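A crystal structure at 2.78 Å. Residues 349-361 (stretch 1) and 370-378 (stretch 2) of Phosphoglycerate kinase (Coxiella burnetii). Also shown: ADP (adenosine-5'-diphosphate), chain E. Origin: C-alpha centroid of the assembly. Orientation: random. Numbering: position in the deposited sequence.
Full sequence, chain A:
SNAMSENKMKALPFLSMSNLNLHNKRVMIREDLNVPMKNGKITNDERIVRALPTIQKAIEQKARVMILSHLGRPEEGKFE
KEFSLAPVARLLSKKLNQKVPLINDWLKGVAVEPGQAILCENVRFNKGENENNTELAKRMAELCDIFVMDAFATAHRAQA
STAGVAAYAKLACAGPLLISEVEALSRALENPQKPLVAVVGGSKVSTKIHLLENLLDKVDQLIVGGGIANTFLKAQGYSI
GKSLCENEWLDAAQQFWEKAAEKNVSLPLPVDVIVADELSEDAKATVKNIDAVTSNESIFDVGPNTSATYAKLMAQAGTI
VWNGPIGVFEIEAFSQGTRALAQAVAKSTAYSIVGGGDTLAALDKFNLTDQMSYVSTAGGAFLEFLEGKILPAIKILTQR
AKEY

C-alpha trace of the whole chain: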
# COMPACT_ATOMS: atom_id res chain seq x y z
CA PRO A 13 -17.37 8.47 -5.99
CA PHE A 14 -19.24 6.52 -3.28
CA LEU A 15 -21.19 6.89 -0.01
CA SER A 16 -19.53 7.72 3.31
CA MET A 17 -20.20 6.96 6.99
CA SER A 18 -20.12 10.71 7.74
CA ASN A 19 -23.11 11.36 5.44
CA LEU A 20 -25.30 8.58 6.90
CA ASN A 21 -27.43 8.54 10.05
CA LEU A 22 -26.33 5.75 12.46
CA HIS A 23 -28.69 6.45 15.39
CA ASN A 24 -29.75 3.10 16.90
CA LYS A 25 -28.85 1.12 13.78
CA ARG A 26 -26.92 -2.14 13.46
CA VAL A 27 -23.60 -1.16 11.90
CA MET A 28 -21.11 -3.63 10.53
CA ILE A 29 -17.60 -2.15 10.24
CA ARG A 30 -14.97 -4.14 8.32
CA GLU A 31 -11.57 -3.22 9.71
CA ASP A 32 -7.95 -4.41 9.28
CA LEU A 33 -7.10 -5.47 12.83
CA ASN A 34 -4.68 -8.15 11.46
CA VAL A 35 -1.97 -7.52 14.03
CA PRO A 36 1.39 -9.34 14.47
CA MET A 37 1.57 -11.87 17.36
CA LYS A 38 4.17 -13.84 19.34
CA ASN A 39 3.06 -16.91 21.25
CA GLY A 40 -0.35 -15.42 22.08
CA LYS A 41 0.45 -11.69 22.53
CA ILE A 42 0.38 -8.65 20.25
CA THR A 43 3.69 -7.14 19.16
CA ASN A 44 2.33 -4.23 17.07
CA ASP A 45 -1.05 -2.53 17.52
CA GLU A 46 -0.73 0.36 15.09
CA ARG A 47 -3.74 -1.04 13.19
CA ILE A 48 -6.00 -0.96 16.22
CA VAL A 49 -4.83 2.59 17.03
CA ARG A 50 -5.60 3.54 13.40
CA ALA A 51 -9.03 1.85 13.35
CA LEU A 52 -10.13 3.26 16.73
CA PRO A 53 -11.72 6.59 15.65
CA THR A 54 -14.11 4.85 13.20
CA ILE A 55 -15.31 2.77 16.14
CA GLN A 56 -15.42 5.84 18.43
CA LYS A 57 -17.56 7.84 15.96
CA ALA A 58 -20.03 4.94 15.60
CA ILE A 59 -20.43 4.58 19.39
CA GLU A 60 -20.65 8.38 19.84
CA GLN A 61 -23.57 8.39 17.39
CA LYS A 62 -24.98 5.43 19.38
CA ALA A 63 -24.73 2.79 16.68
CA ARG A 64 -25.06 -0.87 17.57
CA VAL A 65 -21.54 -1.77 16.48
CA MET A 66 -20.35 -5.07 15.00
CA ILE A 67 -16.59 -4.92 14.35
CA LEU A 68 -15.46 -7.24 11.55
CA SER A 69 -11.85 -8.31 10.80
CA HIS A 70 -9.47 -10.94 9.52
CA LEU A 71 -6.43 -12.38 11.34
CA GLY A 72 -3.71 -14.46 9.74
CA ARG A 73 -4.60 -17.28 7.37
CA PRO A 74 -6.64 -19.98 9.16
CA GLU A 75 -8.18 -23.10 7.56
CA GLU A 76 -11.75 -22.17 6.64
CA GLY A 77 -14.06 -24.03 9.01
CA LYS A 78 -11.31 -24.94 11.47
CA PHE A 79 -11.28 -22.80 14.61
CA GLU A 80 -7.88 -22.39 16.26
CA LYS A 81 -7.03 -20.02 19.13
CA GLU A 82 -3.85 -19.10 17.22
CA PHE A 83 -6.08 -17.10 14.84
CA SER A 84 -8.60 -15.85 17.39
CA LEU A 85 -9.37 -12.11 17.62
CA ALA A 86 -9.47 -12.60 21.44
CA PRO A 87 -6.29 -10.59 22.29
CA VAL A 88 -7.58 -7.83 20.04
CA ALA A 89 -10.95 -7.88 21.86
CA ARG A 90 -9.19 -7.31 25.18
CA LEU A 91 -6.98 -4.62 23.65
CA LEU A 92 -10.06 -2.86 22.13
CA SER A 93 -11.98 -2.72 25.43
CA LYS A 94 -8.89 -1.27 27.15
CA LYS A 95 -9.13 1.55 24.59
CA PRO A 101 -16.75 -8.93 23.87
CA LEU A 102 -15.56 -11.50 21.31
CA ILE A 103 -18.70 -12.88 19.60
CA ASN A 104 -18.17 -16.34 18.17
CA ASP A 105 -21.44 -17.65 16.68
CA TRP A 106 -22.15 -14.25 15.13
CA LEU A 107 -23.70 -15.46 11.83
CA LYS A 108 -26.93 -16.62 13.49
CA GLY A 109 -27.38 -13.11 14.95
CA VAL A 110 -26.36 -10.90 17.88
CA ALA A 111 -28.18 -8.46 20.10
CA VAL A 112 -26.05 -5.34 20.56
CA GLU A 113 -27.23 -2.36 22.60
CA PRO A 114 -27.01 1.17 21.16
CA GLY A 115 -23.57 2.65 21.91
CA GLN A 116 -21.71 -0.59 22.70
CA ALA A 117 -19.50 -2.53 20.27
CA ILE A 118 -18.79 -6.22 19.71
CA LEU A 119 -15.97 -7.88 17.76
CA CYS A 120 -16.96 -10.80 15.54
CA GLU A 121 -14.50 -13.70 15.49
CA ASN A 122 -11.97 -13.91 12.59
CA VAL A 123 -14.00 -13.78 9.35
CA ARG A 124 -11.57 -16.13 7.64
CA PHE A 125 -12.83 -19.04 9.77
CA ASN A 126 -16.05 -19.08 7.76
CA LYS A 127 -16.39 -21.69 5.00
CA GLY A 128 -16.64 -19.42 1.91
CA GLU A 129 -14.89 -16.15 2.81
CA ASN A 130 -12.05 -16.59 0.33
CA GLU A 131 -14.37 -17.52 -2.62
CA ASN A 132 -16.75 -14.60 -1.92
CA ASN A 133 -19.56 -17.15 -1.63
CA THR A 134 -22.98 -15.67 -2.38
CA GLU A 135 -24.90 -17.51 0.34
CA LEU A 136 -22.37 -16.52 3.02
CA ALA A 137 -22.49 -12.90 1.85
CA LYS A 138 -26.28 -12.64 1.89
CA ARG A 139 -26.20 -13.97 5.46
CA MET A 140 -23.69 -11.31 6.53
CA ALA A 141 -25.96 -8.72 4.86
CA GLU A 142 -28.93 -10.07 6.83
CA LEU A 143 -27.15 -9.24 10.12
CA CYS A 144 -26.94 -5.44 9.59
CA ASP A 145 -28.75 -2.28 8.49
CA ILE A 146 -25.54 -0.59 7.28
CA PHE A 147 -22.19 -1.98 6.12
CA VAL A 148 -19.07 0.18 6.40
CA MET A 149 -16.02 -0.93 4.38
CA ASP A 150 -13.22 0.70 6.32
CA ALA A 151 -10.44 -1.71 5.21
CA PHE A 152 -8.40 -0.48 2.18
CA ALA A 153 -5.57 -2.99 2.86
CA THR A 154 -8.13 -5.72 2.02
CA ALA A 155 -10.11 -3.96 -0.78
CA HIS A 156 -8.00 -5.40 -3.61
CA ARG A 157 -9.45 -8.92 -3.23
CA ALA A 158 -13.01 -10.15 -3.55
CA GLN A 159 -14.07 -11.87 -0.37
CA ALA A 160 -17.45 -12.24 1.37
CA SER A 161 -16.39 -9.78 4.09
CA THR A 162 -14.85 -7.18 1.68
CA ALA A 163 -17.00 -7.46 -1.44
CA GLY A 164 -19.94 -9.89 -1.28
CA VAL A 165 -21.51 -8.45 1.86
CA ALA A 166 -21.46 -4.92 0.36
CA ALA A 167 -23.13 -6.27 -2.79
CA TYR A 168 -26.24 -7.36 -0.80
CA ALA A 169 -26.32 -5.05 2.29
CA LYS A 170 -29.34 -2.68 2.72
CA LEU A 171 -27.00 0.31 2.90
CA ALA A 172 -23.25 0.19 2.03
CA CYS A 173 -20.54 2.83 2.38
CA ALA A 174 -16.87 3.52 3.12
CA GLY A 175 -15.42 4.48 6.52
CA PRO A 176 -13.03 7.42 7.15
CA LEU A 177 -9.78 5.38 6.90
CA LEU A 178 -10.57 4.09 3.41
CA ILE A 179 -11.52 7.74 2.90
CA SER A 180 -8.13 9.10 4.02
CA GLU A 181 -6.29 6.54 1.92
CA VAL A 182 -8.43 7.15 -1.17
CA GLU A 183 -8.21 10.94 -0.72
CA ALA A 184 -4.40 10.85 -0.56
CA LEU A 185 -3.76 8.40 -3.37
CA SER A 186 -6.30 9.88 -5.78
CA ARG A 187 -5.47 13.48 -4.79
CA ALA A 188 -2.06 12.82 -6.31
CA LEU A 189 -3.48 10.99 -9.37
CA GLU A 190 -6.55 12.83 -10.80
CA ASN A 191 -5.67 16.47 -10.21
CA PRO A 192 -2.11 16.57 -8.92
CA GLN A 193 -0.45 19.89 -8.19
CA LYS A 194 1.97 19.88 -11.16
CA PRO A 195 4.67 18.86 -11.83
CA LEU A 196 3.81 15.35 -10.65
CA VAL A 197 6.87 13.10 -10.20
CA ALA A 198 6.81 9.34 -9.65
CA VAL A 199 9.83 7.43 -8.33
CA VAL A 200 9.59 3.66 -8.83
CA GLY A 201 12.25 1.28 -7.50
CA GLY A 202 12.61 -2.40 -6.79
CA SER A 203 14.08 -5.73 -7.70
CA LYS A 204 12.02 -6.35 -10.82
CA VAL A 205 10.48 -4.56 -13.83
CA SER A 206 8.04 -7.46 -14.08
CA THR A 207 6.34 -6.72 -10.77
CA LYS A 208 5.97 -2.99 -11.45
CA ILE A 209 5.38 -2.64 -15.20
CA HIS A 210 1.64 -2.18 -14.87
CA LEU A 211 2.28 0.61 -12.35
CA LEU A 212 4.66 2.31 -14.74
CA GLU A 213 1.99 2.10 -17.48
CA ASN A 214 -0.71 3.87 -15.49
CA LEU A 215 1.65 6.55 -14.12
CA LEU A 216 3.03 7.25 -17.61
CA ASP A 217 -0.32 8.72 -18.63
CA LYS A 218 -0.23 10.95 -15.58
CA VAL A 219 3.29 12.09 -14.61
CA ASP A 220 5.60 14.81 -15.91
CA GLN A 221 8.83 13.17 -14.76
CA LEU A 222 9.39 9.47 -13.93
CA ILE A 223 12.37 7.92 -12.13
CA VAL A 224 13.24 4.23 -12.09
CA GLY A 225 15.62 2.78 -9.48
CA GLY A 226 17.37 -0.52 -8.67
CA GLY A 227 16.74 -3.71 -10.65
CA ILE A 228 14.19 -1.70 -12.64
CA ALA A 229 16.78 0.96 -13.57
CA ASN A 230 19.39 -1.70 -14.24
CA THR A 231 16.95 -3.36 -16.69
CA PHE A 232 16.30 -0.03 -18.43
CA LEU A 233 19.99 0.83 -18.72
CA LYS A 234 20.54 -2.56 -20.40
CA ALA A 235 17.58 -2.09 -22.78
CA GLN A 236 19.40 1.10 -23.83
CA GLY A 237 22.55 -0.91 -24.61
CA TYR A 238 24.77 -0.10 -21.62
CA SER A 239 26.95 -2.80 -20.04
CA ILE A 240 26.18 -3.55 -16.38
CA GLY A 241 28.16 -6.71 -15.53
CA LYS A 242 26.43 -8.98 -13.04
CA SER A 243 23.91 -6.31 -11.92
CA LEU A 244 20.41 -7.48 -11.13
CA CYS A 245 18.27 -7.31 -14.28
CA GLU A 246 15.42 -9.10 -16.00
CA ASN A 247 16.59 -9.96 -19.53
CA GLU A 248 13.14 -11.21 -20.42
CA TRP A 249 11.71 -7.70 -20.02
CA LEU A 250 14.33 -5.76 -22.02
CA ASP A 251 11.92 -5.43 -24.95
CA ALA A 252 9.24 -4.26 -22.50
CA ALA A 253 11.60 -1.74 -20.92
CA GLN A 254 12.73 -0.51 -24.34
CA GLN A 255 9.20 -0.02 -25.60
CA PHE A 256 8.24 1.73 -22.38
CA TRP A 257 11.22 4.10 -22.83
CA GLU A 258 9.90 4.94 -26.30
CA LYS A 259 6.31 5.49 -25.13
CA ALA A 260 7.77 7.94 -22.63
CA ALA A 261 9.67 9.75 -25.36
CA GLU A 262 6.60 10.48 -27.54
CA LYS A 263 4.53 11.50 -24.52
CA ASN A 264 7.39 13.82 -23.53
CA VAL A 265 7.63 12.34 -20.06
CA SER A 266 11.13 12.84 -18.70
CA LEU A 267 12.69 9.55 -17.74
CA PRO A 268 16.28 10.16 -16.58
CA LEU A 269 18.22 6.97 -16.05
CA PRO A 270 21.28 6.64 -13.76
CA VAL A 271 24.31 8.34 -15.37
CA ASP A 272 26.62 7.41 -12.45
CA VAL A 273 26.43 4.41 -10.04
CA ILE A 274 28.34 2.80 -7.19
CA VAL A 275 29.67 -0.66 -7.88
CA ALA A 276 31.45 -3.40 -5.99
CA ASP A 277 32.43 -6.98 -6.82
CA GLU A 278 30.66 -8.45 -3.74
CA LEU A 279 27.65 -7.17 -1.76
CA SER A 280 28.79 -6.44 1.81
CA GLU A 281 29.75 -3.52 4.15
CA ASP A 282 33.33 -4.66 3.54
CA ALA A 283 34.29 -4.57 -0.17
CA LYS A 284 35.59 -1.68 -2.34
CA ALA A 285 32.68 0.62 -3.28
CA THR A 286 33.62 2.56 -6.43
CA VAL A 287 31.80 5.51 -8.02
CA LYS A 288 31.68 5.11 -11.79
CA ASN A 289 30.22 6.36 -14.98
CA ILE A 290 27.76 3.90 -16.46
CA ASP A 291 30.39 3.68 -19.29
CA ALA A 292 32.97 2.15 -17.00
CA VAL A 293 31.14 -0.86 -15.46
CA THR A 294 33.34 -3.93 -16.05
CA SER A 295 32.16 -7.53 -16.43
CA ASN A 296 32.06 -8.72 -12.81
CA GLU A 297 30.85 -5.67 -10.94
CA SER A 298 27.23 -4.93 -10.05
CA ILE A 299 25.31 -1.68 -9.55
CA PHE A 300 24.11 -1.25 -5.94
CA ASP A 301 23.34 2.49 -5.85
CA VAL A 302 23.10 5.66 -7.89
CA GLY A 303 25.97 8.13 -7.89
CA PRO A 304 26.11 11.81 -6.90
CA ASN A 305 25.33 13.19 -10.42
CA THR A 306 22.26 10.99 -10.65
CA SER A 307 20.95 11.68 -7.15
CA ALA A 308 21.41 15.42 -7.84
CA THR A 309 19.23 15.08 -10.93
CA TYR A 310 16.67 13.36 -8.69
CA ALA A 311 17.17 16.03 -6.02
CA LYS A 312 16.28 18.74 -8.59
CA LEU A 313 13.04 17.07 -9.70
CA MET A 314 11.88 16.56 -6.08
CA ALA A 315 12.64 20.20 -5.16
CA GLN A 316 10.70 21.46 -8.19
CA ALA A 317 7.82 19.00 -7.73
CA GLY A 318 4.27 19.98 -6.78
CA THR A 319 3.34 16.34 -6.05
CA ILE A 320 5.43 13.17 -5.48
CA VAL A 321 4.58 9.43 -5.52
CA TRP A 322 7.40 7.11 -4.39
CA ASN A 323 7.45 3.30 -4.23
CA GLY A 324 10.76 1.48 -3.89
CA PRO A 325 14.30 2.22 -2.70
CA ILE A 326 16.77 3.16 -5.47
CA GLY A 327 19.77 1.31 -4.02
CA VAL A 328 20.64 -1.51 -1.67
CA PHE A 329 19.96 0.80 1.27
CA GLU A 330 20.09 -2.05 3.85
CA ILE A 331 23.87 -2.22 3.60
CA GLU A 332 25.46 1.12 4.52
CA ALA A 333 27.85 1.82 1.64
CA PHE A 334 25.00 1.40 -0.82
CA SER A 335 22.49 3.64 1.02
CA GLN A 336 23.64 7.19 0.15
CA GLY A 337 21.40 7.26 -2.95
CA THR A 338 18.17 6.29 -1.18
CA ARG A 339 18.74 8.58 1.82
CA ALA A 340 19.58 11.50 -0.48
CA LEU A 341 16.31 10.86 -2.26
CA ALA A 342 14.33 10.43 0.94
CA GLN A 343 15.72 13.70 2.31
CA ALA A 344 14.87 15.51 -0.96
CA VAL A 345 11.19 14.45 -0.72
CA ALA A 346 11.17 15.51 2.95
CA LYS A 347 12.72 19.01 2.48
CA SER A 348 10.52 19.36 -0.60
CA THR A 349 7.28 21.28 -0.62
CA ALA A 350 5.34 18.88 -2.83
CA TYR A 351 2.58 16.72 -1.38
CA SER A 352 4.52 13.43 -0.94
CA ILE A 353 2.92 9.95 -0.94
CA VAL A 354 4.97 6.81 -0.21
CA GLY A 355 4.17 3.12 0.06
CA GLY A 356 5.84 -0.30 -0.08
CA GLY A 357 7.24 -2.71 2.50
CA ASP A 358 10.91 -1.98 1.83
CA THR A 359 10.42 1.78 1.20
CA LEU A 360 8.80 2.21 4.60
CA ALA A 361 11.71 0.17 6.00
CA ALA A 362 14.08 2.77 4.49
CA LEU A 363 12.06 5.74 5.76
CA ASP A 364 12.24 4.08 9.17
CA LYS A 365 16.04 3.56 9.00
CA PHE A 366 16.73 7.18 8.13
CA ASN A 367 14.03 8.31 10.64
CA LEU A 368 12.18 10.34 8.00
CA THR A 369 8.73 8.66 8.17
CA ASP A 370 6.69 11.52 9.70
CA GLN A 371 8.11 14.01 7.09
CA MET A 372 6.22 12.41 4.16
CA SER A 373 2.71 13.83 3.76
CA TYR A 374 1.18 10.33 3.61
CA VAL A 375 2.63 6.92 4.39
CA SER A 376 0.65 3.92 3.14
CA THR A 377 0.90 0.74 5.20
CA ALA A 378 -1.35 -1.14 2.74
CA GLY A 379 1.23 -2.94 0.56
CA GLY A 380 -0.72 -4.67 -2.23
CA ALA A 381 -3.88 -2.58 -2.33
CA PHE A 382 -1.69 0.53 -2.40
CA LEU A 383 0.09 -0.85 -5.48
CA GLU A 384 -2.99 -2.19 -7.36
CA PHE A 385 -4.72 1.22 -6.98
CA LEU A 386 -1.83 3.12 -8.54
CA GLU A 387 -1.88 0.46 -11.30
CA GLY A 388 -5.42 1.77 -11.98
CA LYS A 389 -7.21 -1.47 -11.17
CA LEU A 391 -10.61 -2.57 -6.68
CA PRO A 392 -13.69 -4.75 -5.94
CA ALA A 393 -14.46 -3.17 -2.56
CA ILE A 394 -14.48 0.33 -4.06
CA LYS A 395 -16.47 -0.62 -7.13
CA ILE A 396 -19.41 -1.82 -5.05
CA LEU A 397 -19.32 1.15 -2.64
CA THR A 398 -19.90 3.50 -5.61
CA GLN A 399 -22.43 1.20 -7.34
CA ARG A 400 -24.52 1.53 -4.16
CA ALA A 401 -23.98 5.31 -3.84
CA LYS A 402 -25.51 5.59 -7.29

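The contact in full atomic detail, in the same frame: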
# COMPACT_ATOMS: atom_id res chain seq x y z
N THR A 349 8.51 20.58 -0.94
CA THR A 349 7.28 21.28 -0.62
C THR A 349 6.09 20.62 -1.30
O THR A 349 4.95 21.00 -1.07
CB THR A 349 7.40 22.75 -1.07
OG1 THR A 349 6.27 23.47 -0.63
CG2 THR A 349 7.50 22.87 -2.60
N ALA A 350 6.37 19.64 -2.15
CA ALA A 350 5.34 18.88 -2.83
C ALA A 350 4.61 18.01 -1.83
O ALA A 350 5.16 17.67 -0.79
CB ALA A 350 5.96 18.02 -3.91
N TYR A 351 3.37 17.67 -2.16
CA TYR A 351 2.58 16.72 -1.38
C TYR A 351 3.12 15.32 -1.68
O TYR A 351 2.88 14.78 -2.77
CB TYR A 351 1.10 16.82 -1.76
CG TYR A 351 0.21 15.89 -0.99
CD1 TYR A 351 -0.23 16.22 0.28
CD2 TYR A 351 -0.18 14.67 -1.52
CE1 TYR A 351 -1.04 15.37 1.01
CE2 TYR A 351 -1.00 13.80 -0.79
CZ TYR A 351 -1.42 14.16 0.47
OH TYR A 351 -2.22 13.32 1.20
N SER A 352 3.86 14.74 -0.73
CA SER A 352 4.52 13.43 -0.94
C SER A 352 3.65 12.25 -0.47
O SER A 352 2.96 12.35 0.56
CB SER A 352 5.89 13.40 -0.23
OG SER A 352 5.78 13.79 1.14
N ILE A 353 3.68 11.16 -1.24
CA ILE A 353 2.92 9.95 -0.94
C ILE A 353 3.82 8.76 -1.16
O ILE A 353 4.28 8.54 -2.28
CB ILE A 353 1.71 9.77 -1.88
CG1 ILE A 353 0.89 11.05 -1.98
CG2 ILE A 353 0.80 8.68 -1.38
CD1 ILE A 353 -0.14 10.98 -3.08
N VAL A 354 4.10 8.00 -0.10
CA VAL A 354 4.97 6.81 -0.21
C VAL A 354 4.24 5.56 0.23
O VAL A 354 3.27 5.61 0.97
CB VAL A 354 6.27 6.94 0.62
CG1 VAL A 354 7.02 8.20 0.24
CG2 VAL A 354 5.96 6.93 2.10
N GLY A 355 4.74 4.42 -0.25
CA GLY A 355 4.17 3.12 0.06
C GLY A 355 5.16 2.05 -0.34
O GLY A 355 6.11 2.33 -1.07
N GLY A 356 4.95 0.83 0.17
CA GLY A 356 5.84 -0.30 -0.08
C GLY A 356 6.50 -0.78 1.19
O GLY A 356 6.92 0.02 2.02
N GLY A 357 6.61 -2.10 1.34
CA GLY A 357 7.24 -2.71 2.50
C GLY A 357 8.65 -2.21 2.71
O GLY A 357 8.97 -1.68 3.76
N ASP A 358 9.49 -2.34 1.69
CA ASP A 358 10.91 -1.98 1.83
C ASP A 358 11.14 -0.47 1.91
O ASP A 358 12.02 -0.03 2.65
CB ASP A 358 11.73 -2.62 0.70
CG ASP A 358 11.88 -4.14 0.86
OD1 ASP A 358 12.31 -4.63 1.95
OD2 ASP A 358 11.56 -4.87 -0.10
N THR A 359 10.34 0.31 1.19
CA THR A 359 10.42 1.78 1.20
C THR A 359 10.13 2.33 2.59
O THR A 359 10.86 3.17 3.09
CB THR A 359 9.43 2.41 0.21
OG1 THR A 359 9.53 1.76 -1.07
CG2 THR A 359 9.70 3.88 0.04
N LEU A 360 9.05 1.86 3.21
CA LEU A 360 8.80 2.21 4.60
C LEU A 360 9.98 1.79 5.49
O LEU A 360 10.37 2.52 6.40
CB LEU A 360 7.51 1.55 5.12
CG LEU A 360 6.15 1.94 4.51
CD1 LEU A 360 5.08 1.94 5.59
CD2 LEU A 360 6.17 3.28 3.78
N ALA A 361 10.55 0.61 5.23
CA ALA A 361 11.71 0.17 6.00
C ALA A 361 12.84 1.20 5.91
O ALA A 361 13.45 1.55 6.92
CB ALA A 361 12.17 -1.19 5.53
N ASP A 370 7.71 10.50 9.47
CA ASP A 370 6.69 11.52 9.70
C ASP A 370 6.86 12.80 8.82
O ASP A 370 6.04 13.72 8.92
CB ASP A 370 6.56 11.86 11.20
CG ASP A 370 7.82 12.49 11.81
OD1 ASP A 370 8.75 12.91 11.07
OD2 ASP A 370 7.88 12.57 13.06
N GLN A 371 7.90 12.85 7.99
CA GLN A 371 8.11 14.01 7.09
C GLN A 371 7.47 13.86 5.71
O GLN A 371 7.39 14.83 4.96
CB GLN A 371 9.62 14.36 6.97
CG GLN A 371 10.11 15.39 8.00
CD GLN A 371 9.61 16.80 7.71
OE1 GLN A 371 10.22 17.56 6.95
NE2 GLN A 371 8.50 17.16 8.32
N MET A 372 7.02 12.65 5.37
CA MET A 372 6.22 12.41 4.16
C MET A 372 4.79 12.78 4.48
O MET A 372 4.33 12.53 5.59
CB MET A 372 6.27 10.95 3.75
CG MET A 372 7.66 10.39 3.56
SD MET A 372 8.48 11.07 2.13
CE MET A 372 10.09 11.40 2.84
N SER A 373 4.07 13.34 3.52
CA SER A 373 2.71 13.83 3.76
C SER A 373 1.78 12.65 4.06
O SER A 373 0.87 12.78 4.89
CB SER A 373 2.17 14.62 2.57
OG SER A 373 3.23 15.23 1.83
N TYR A 374 2.00 11.52 3.39
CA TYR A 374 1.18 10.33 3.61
C TYR A 374 2.00 9.06 3.45
O TYR A 374 2.61 8.85 2.40
CB TYR A 374 -0.01 10.30 2.65
CG TYR A 374 -1.03 9.28 3.07
CD1 TYR A 374 -1.94 9.56 4.08
CD2 TYR A 374 -1.06 8.01 2.49
CE1 TYR A 374 -2.87 8.62 4.49
CE2 TYR A 374 -2.00 7.06 2.89
CZ TYR A 374 -2.90 7.38 3.89
OH TYR A 374 -3.83 6.46 4.30
N VAL A 375 1.99 8.22 4.47
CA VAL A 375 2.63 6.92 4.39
C VAL A 375 1.56 5.85 4.33
O VAL A 375 0.74 5.75 5.23
CB VAL A 375 3.50 6.65 5.62
CG1 VAL A 375 4.13 5.26 5.53
CG2 VAL A 375 4.57 7.74 5.76
N SER A 376 1.56 5.06 3.26
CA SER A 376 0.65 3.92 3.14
C SER A 376 1.27 2.67 3.75
O SER A 376 2.41 2.33 3.45
CB SER A 376 0.29 3.63 1.69
OG SER A 376 -0.61 2.54 1.62
N THR A 377 0.49 1.99 4.58
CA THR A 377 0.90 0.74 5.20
C THR A 377 0.18 -0.44 4.55
O THR A 377 0.24 -1.57 5.03
CB THR A 377 0.64 0.79 6.73
OG1 THR A 377 -0.73 1.14 6.96
CG2 THR A 377 1.53 1.82 7.40
N ALA A 378 -0.46 -0.18 3.40
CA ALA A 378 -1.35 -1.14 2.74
C ALA A 378 -0.66 -2.23 1.89
O ALA A 378 -1.21 -3.32 1.73
CB ALA A 378 -2.35 -0.38 1.87
PB ADP E . 9.08 -1.83 -2.01
O1B ADP E . 9.59 -0.70 -1.15
O2B ADP E . 8.82 -3.11 -1.24
O3B ADP E . 7.97 -1.43 -2.95
PA ADP E . 10.43 -3.38 -4.01
O1A ADP E . 9.63 -4.54 -3.46
O2A ADP E . 10.11 -2.89 -5.39
O3A ADP E . 10.33 -2.12 -2.99
O5' ADP E . 11.98 -3.84 -3.95
C5' ADP E . 12.95 -3.22 -3.09
C4' ADP E . 14.02 -4.22 -2.67
O4' ADP E . 14.86 -4.51 -3.78
C3' ADP E . 14.89 -3.68 -1.53
O3' ADP E . 14.82 -4.52 -0.38
C2' ADP E . 16.30 -3.58 -2.12
O2' ADP E . 17.30 -4.10 -1.24
C1' ADP E . 16.25 -4.38 -3.43
N9 ADP E . 17.06 -3.71 -4.50
C8 ADP E . 16.87 -2.47 -5.01
N7 ADP E . 17.80 -2.20 -5.96
C5 ADP E . 18.61 -3.27 -6.07
C6 ADP E . 19.79 -3.65 -6.89
N6 ADP E . 20.33 -2.81 -7.81
N1 ADP E . 20.31 -4.89 -6.69
C2 ADP E . 19.82 -5.77 -5.78
N3 ADP E . 18.75 -5.48 -5.01
C4 ADP E . 18.12 -4.27 -5.11

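The apolar centre of the contact lies on one face of a short parallel pair of strands, where Val-354 and Val-375 sit side by side and are covered by residues reaching in from beyond the strands. The two valines meet at 4.0 Å between Val-354 CG2 and Val-375 CG2. Met-372, just ahead of its strand, adds its thioether to this cluster, with Met-372 SD 3.7 Å from Val-354 CG1. Leu-360, from the helix that follows the first strand, points toward the second stretch and packs tightly against it: Leu-360 CD2 lies 3.3 Å from Val-375 CG1, while Leu-360 CD1 approaches Thr-377 CG2 at 4.0 Å. Leu-360 CD1 also rests 3.4 Å from Ser-376 O, a backbone carbonyl. Strand and helix of stretch 1 thus both contribute apolar atoms around Val-375.

The other face of the sheet carries Ile-353 and Tyr-374. Ile-353 CG2 approaches Tyr-374 CD2 obliquely at 4.3 Å, a looser contact; the end of the tyrosine leads away from stretch 1.

Between these two faces, the backbones run in parallel register, with Ile-353 beside Tyr-374 (CA to CA 4.9 Å) and Val-354 beside Val-375 (CA to CA 5.2 Å). Val-354 bonds through both its backbone groups to the residues flanking Val-375, as parallel pairing requires: Val-354 N donates to Tyr-374 O at 3.0 Å, and Ser-376 N donates to Val-354 O at 2.9 Å, both nearly straight. One step earlier, Tyr-374 N reaches Ser-352 O at 3.1 Å, but the bent angle of 133° makes this bond weak. Ile-353 CA adds a CH...O contact to Tyr-374 O at 3.5 Å.

At the polar edge, two serines supplement the backbone ladder with side-chain acceptors. Ser-352 N donates to Ser-373 OG at 2.7 Å, and Ser-373 N donates to Ser-352 OG at 3.0 Å, so each hydroxyl accepts from the other residue's amide. Ser-373 also makes a CH-pi contact: its CB sits over one face of the Tyr-351 ring, 4.0 Å from the ring centroid.

At the far end, the helix that supplies Leu-360 also binds the nucleotide: Asp-358 N donates to ADP O2B at 3.1 Å, and Thr-359 binds ADP O1B through both Thr-359 N (2.7 Å) and Thr-359 OG1 (a very short 2.5 Å). Gly-356, at the N-cap position, leaves room for the phosphate; a CB there would come within 2.6 Å of ADP O3B.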